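Side-chain contacts in aspergillopepsin II heavy chain (Aspergillus niger var. macrosporus, PDB 1Y43), which forms the heavy chain of an acid endopeptidase of the peptidase G1 (glutamic peptidase) family, which hydrolyses internal peptide bonds of proteins: residues Leu23-Asp28 and Ala77-Leu82; Val119-Phe124 and Val157-Ser162. All coordinates share one frame; numbering follows the deposited sequence.

Interaction 1. Residues Leu23-Asp28 and Ala77-Leu82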
loop_
_atom_site.group_PDB
_atom_site.type_symbol
_atom_site.label_atom_id
_atom_site.label_comp_id
_atom_site.label_asym_id
_atom_site.label_seq_id
_atom_site.Cartn_x
_atom_site.Cartn_y
_atom_site.Cartn_z
ATOM N N LEU B 23 -1.184 7.986 -6.204
ATOM C CA LEU B 23 -2.226 8.301 -5.233
ATOM C C LEU B 23 -2.238 7.029 -4.368
ATOM O O LEU B 23 -2.588 5.940 -4.854
ATOM C CB LEU B 23 -3.583 8.513 -5.919
ATOM C CG LEU B 23 -4.828 8.483 -5.021
ATOM C CD1 LEU B 23 -4.718 9.469 -3.854
ATOM C CD2 LEU B 23 -6.056 8.779 -5.855
ATOM N N GLN B 24 -1.886 7.161 -3.089
ATOM C CA GLN B 24 -1.792 5.984 -2.230
ATOM C C GLN B 24 -2.145 6.280 -0.785
ATOM O O GLN B 24 -2.109 7.428 -0.336
ATOM C CB GLN B 24 -0.359 5.453 -2.274
ATOM C CG GLN B 24 0.662 6.550 -2.002
ATOM C CD GLN B 24 2.111 6.114 -2.174
ATOM O OE1 GLN B 24 2.445 4.927 -2.203
ATOM N NE2 GLN B 24 2.957 7.111 -2.237
ATOM N N THR B 25 -2.553 5.239 -0.075
ATOM C CA THR B 25 -2.910 5.374 1.328
ATOM C C THR B 25 -2.645 4.034 1.988
ATOM O O THR B 25 -2.819 2.972 1.367
ATOM C CB THR B 25 -4.373 5.831 1.521
ATOM O OG1 THR B 25 -4.542 6.314 2.862
ATOM C CG2 THR B 25 -5.363 4.677 1.285
ATOM N N GLY B 26 -2.183 4.069 3.232
ATOM C CA GLY B 26 -1.889 2.830 3.915
ATOM C C GLY B 26 -1.497 2.989 5.363
ATOM O O GLY B 26 -1.754 4.016 5.991
ATOM N N VAL B 27 -0.814 1.968 5.865
ATOM C CA VAL B 27 -0.409 1.909 7.256
ATOM C C VAL B 27 1.042 1.475 7.384
ATOM O O VAL B 27 1.508 0.640 6.604
ATOM C CB VAL B 27 -1.274 0.851 7.988
ATOM C CG1 VAL B 27 -0.772 0.634 9.401
ATOM C CG2 VAL B 27 -2.744 1.275 7.994
ATOM N N ASP B 28 1.767 2.101 8.311
ATOM C CA ASP B 28 3.159 1.741 8.600
ATOM C C ASP B 28 3.161 0.929 9.886
ATOM O O ASP B 28 2.343 1.178 10.777
ATOM C CB ASP B 28 4.019 2.980 8.884
ATOM C CG ASP B 28 4.444 3.723 7.632
ATOM O OD1 ASP B 28 4.205 3.253 6.521
ATOM O OD2 ASP B 28 5.049 4.798 7.772
ATOM N N ALA B 77 -8.402 9.604 -0.426
ATOM C CA ALA B 77 -7.752 8.467 0.198
ATOM C C ALA B 77 -8.551 8.208 1.466
ATOM O O ALA B 77 -8.798 9.146 2.232
ATOM C CB ALA B 77 -6.304 8.802 0.537
ATOM N N THR B 78 -8.924 6.954 1.690
ATOM C CA THR B 78 -9.706 6.594 2.860
ATOM C C THR B 78 -9.141 5.392 3.588
ATOM O O THR B 78 -8.733 4.403 2.960
ATOM C CB THR B 78 -11.155 6.269 2.457
ATOM O OG1 THR B 78 -11.752 7.429 1.855
ATOM C CG2 THR B 78 -11.981 5.808 3.667
ATOM N N VAL B 79 -9.092 5.504 4.919
ATOM C CA VAL B 79 -8.626 4.430 5.791
ATOM C C VAL B 79 -9.734 4.176 6.808
ATOM O O VAL B 79 -10.162 5.088 7.535
ATOM C CB VAL B 79 -7.323 4.795 6.563
ATOM C CG1 VAL B 79 -6.970 3.683 7.558
ATOM C CG2 VAL B 79 -6.164 5.014 5.586
ATOM N N GLU B 80 -10.250 2.961 6.809
ATOM C CA GLU B 80 -11.300 2.609 7.735
ATOM C C GLU B 80 -10.824 1.485 8.629
ATOM O O GLU B 80 -10.300 0.482 8.147
ATOM C CB GLU B 80 -12.527 2.136 6.976
ATOM C CG GLU B 80 -13.682 1.746 7.882
ATOM C CD GLU B 80 -14.900 1.240 7.112
ATOM O OE1 GLU B 80 -14.769 0.880 5.911
ATOM O OE2 GLU B 80 -15.993 1.176 7.726
ATOM N N ASN B 81 -10.940 1.685 9.932
ATOM C CA ASN B 81 -10.576 0.648 10.879
ATOM C C ASN B 81 -11.902 -0.045 11.186
ATOM O O ASN B 81 -12.721 0.468 11.956
ATOM C CB ASN B 81 -9.979 1.255 12.142
ATOM C CG ASN B 81 -9.475 0.202 13.100
ATOM O OD1 ASN B 81 -10.041 -0.896 13.188
ATOM N ND2 ASN B 81 -8.413 0.518 13.819
ATOM N N LEU B 82 -12.135 -1.183 10.545
ATOM C CA LEU B 82 -13.376 -1.922 10.714
ATOM C C LEU B 82 -13.599 -2.395 12.132
ATOM O O LEU B 82 -14.736 -2.412 12.606
ATOM C CB LEU B 82 -13.420 -3.097 9.741
ATOM C CG LEU B 82 -13.276 -2.668 8.275
ATOM C CD1 LEU B 82 -13.256 -3.867 7.357
ATOM C CD2 LEU B 82 -14.424 -1.750 7.917
#

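Interaction 2. Residues Val119-Phe124 and Val157-Ser162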
loop_
_atom_site.group_PDB
_atom_site.type_symbol
_atom_site.label_atom_id
_atom_site.label_comp_id
_atom_site.label_asym_id
_atom_site.label_seq_id
_atom_site.Cartn_x
_atom_site.Cartn_y
_atom_site.Cartn_z
ATOM N N VAL B 119 14.463 1.973 5.027
ATOM C CA VAL B 119 14.361 1.636 6.437
ATOM C C VAL B 119 14.641 0.131 6.617
ATOM O O VAL B 119 14.401 -0.669 5.708
ATOM C CB VAL B 119 12.944 2.014 6.992
ATOM C CG1 VAL B 119 11.864 1.116 6.421
ATOM C CG2 VAL B 119 12.932 2.016 8.507
ATOM N N ALA B 120 15.243 -0.241 7.742
ATOM C CA ALA B 120 15.517 -1.653 8.011
ATOM C C ALA B 120 14.151 -2.313 7.919
ATOM O O ALA B 120 13.177 -1.823 8.512
ATOM C CB ALA B 120 16.113 -1.827 9.399
ATOM N N PHE B 121 14.083 -3.392 7.150
ATOM C CA PHE B 121 12.835 -4.095 6.877
ATOM C C PHE B 121 12.355 -5.053 7.970
ATOM O O PHE B 121 13.028 -6.020 8.307
ATOM C CB PHE B 121 13.000 -4.818 5.545
ATOM C CG PHE B 121 11.715 -5.139 4.861
ATOM C CD1 PHE B 121 10.691 -4.196 4.760
ATOM C CD2 PHE B 121 11.545 -6.382 4.275
ATOM C CE1 PHE B 121 9.505 -4.499 4.069
ATOM C CE2 PHE B 121 10.374 -6.701 3.588
ATOM C CZ PHE B 121 9.351 -5.761 3.481
ATOM N N ALA B 122 11.165 -4.781 8.502
ATOM C CA ALA B 122 10.583 -5.593 9.566
ATOM C C ALA B 122 10.039 -6.955 9.113
ATOM O O ALA B 122 9.593 -7.115 7.976
ATOM C CB ALA B 122 9.470 -4.811 10.257
ATOM N N ASP B 123 10.103 -7.938 10.010
ATOM C CA ASP B 123 9.521 -9.254 9.740
ATOM C C ASP B 123 8.066 -9.093 10.205
ATOM O O ASP B 123 7.780 -9.044 11.400
ATOM C CB ASP B 123 10.210 -10.349 10.552
ATOM C CG ASP B 123 9.611 -11.728 10.307
ATOM O OD1 ASP B 123 8.519 -11.840 9.701
ATOM O OD2 ASP B 123 10.239 -12.716 10.720
ATOM N N PHE B 124 7.159 -8.974 9.244
ATOM C CA PHE B 124 5.732 -8.793 9.516
ATOM C C PHE B 124 4.939 -10.099 9.425
ATOM O O PHE B 124 3.709 -10.073 9.466
ATOM C CB PHE B 124 5.147 -7.773 8.521
ATOM C CG PHE B 124 5.494 -8.074 7.083
ATOM C CD1 PHE B 124 4.740 -8.973 6.339
ATOM C CD2 PHE B 124 6.607 -7.490 6.484
ATOM C CE1 PHE B 124 5.099 -9.293 5.028
ATOM C CE2 PHE B 124 6.966 -7.809 5.177
ATOM C CZ PHE B 124 6.211 -8.706 4.452
ATOM N N VAL B 157 16.465 -12.514 -0.935
ATOM C CA VAL B 157 15.051 -12.409 -1.275
ATOM C C VAL B 157 14.364 -12.226 0.082
ATOM O O VAL B 157 14.565 -13.032 1.003
ATOM C CB VAL B 157 14.549 -13.697 -1.968
ATOM C CG1 VAL B 157 13.075 -13.579 -2.287
ATOM C CG2 VAL B 157 15.352 -13.937 -3.244
ATOM N N LEU B 158 13.579 -11.166 0.228
ATOM C CA LEU B 158 12.933 -10.897 1.508
ATOM C C LEU B 158 11.435 -11.163 1.558
ATOM O O LEU B 158 10.841 -11.122 2.636
ATOM C CB LEU B 158 13.221 -9.456 1.945
ATOM C CG LEU B 158 14.688 -9.020 2.023
ATOM C CD1 LEU B 158 14.766 -7.548 2.354
ATOM C CD2 LEU B 158 15.431 -9.850 3.052
ATOM N N THR B 159 10.819 -11.423 0.407
ATOM C CA THR B 159 9.381 -11.688 0.364
ATOM C C THR B 159 9.010 -12.711 -0.701
ATOM O O THR B 159 9.765 -12.945 -1.655
ATOM C CB THR B 159 8.540 -10.399 0.046
ATOM O OG1 THR B 159 8.861 -9.914 -1.265
ATOM C CG2 THR B 159 8.803 -9.297 1.060
ATOM N N GLU B 160 7.842 -13.312 -0.513
ATOM C CA GLU B 160 7.251 -14.254 -1.451
ATOM C C GLU B 160 5.786 -13.816 -1.564
ATOM O O GLU B 160 5.074 -13.722 -0.560
ATOM C CB GLU B 160 7.336 -15.694 -0.938
ATOM C CG GLU B 160 8.697 -16.335 -1.156
ATOM C CD GLU B 160 8.831 -17.694 -0.471
ATOM O OE1 GLU B 160 7.790 -18.237 0.000
ATOM O OE2 GLU B 160 9.980 -18.214 -0.379
ATOM N N THR B 161 5.344 -13.553 -2.784
ATOM C CA THR B 161 3.990 -13.087 -3.008
ATOM C C THR B 161 3.174 -14.075 -3.826
ATOM O O THR B 161 3.691 -14.703 -4.749
ATOM C CB THR B 161 4.022 -11.710 -3.728
ATOM O OG1 THR B 161 4.623 -10.739 -2.862
ATOM C CG2 THR B 161 2.626 -11.245 -4.109
ATOM N N SER B 162 1.918 -14.246 -3.443
ATOM C CA SER B 162 1.002 -15.128 -4.162
ATOM C C SER B 162 -0.327 -14.376 -4.319
ATOM O O SER B 162 -0.710 -13.573 -3.457
ATOM C CB SER B 162 0.806 -16.457 -3.410
ATOM O OG SER B 162 0.340 -16.261 -2.090
#

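Interaction 1. Residues Leu23-Asp28 and Ala77-Leu82
Thr25 packs into the notch between Ala77 and Val79, and these three buried side chains make up the tight part of the contact. Its CB rests 3.7 Å from Ala77 CB. A chi1 of -163° sets OG1 anti to the backbone N and carries it to 3.4 Å from Val79 CG2, with the two side chains crossing obliquely. Val79 CG2 is a methyl, so this is van der Waals contact; OG1 finds its hydrogen bond at Trp41 O on the neighbouring strand. The other branch of Thr25, CG2, lies 3.8 Å from Thr78 O and so touches backbone. Beyond this patch the fit slackens. Leu23 CD1 comes only to 4.7 Å from Ala77 CB, and Val27 CG2 stays 4.9 Å from Val79 CG1. Thr78, partly exposed, turns its side chain off the interface and bonds through OG1 to Thr89 OG1. The strand axes are nearly parallel, at 19°. Strand 22-32 pairs within the mixed sheet and 74-81 within the three-stranded one; Thr25, Ala77 and Val79 point across without backbone bonds, consistent with beta-sandwich packing. Thr25 thus presents CB and its methyl to the other strand while its hydroxyl serves its own sheet, implying cohesion by dispersion.

Interaction 2. Residues Val119-Phe124 and Val157-Ser162
Leu158 meets Phe121 first: its CD1 sits 3.9 Å from Phe121 CD2, oblique to the ring, as the two side chains slide past each other in opposite directions. With chi1 at -158°, the Phe121 ring extends anti to the backbone N and reaches across a wide separation, its CA being 8.7 Å from Leu158 CA. Next comes Thr159, whose methyl lies at the edges of two neighbouring rings. CG2 lies near the ring plane at the edge of Phe121, 3.9 Å from CE2, and at the edge of Phe124, a looser 4.3 Å from CZ. The rings also meet each other, Phe121 CE2 lying in the plane of the Phe124 ring at its edge. A chi1 of 64° divides the two ends of Thr159, leaving the methyl for the aromatics while OG1 hydrogen-bonds Asp150 OD1 and Ile151 N. Thr161, farther along, leaves the rings but bonds the same Asp150 oxygen through its own OG1. Ile151 and Tyr172 add to the apolar surroundings of Phe121, and an apolar side chain of the other chain in the assembly packs on Thr159. The five-stranded sheet is thus joined to segment 119-124 by methyl-to-ring contacts, with the threonine polarity spent inside that sheet.

Overall arrangement
After strand 4-13, segment 23-28 on strand 22-32 of the mixed sheet gives the first half of interaction 1; the 48 residues that follow, 30 of them in strands, lead to 77-82, which closes it. This ties the mixed sheet to the middle strand of the three-stranded antiparallel sheet. Interaction 2 opens only afterwards, at 119-124, and closes after 32 further residues at 157-162, so the two loops are in series and neither nest nor cross. Interaction 2 joins the end of strand 117-121, also of the mixed sheet, and the loop after it to strand 156-163 of the five-stranded sheet. The centres of interactions 1 and 2 lie about 20 Å apart. The shared mixed sheet therefore links two separate packing sites.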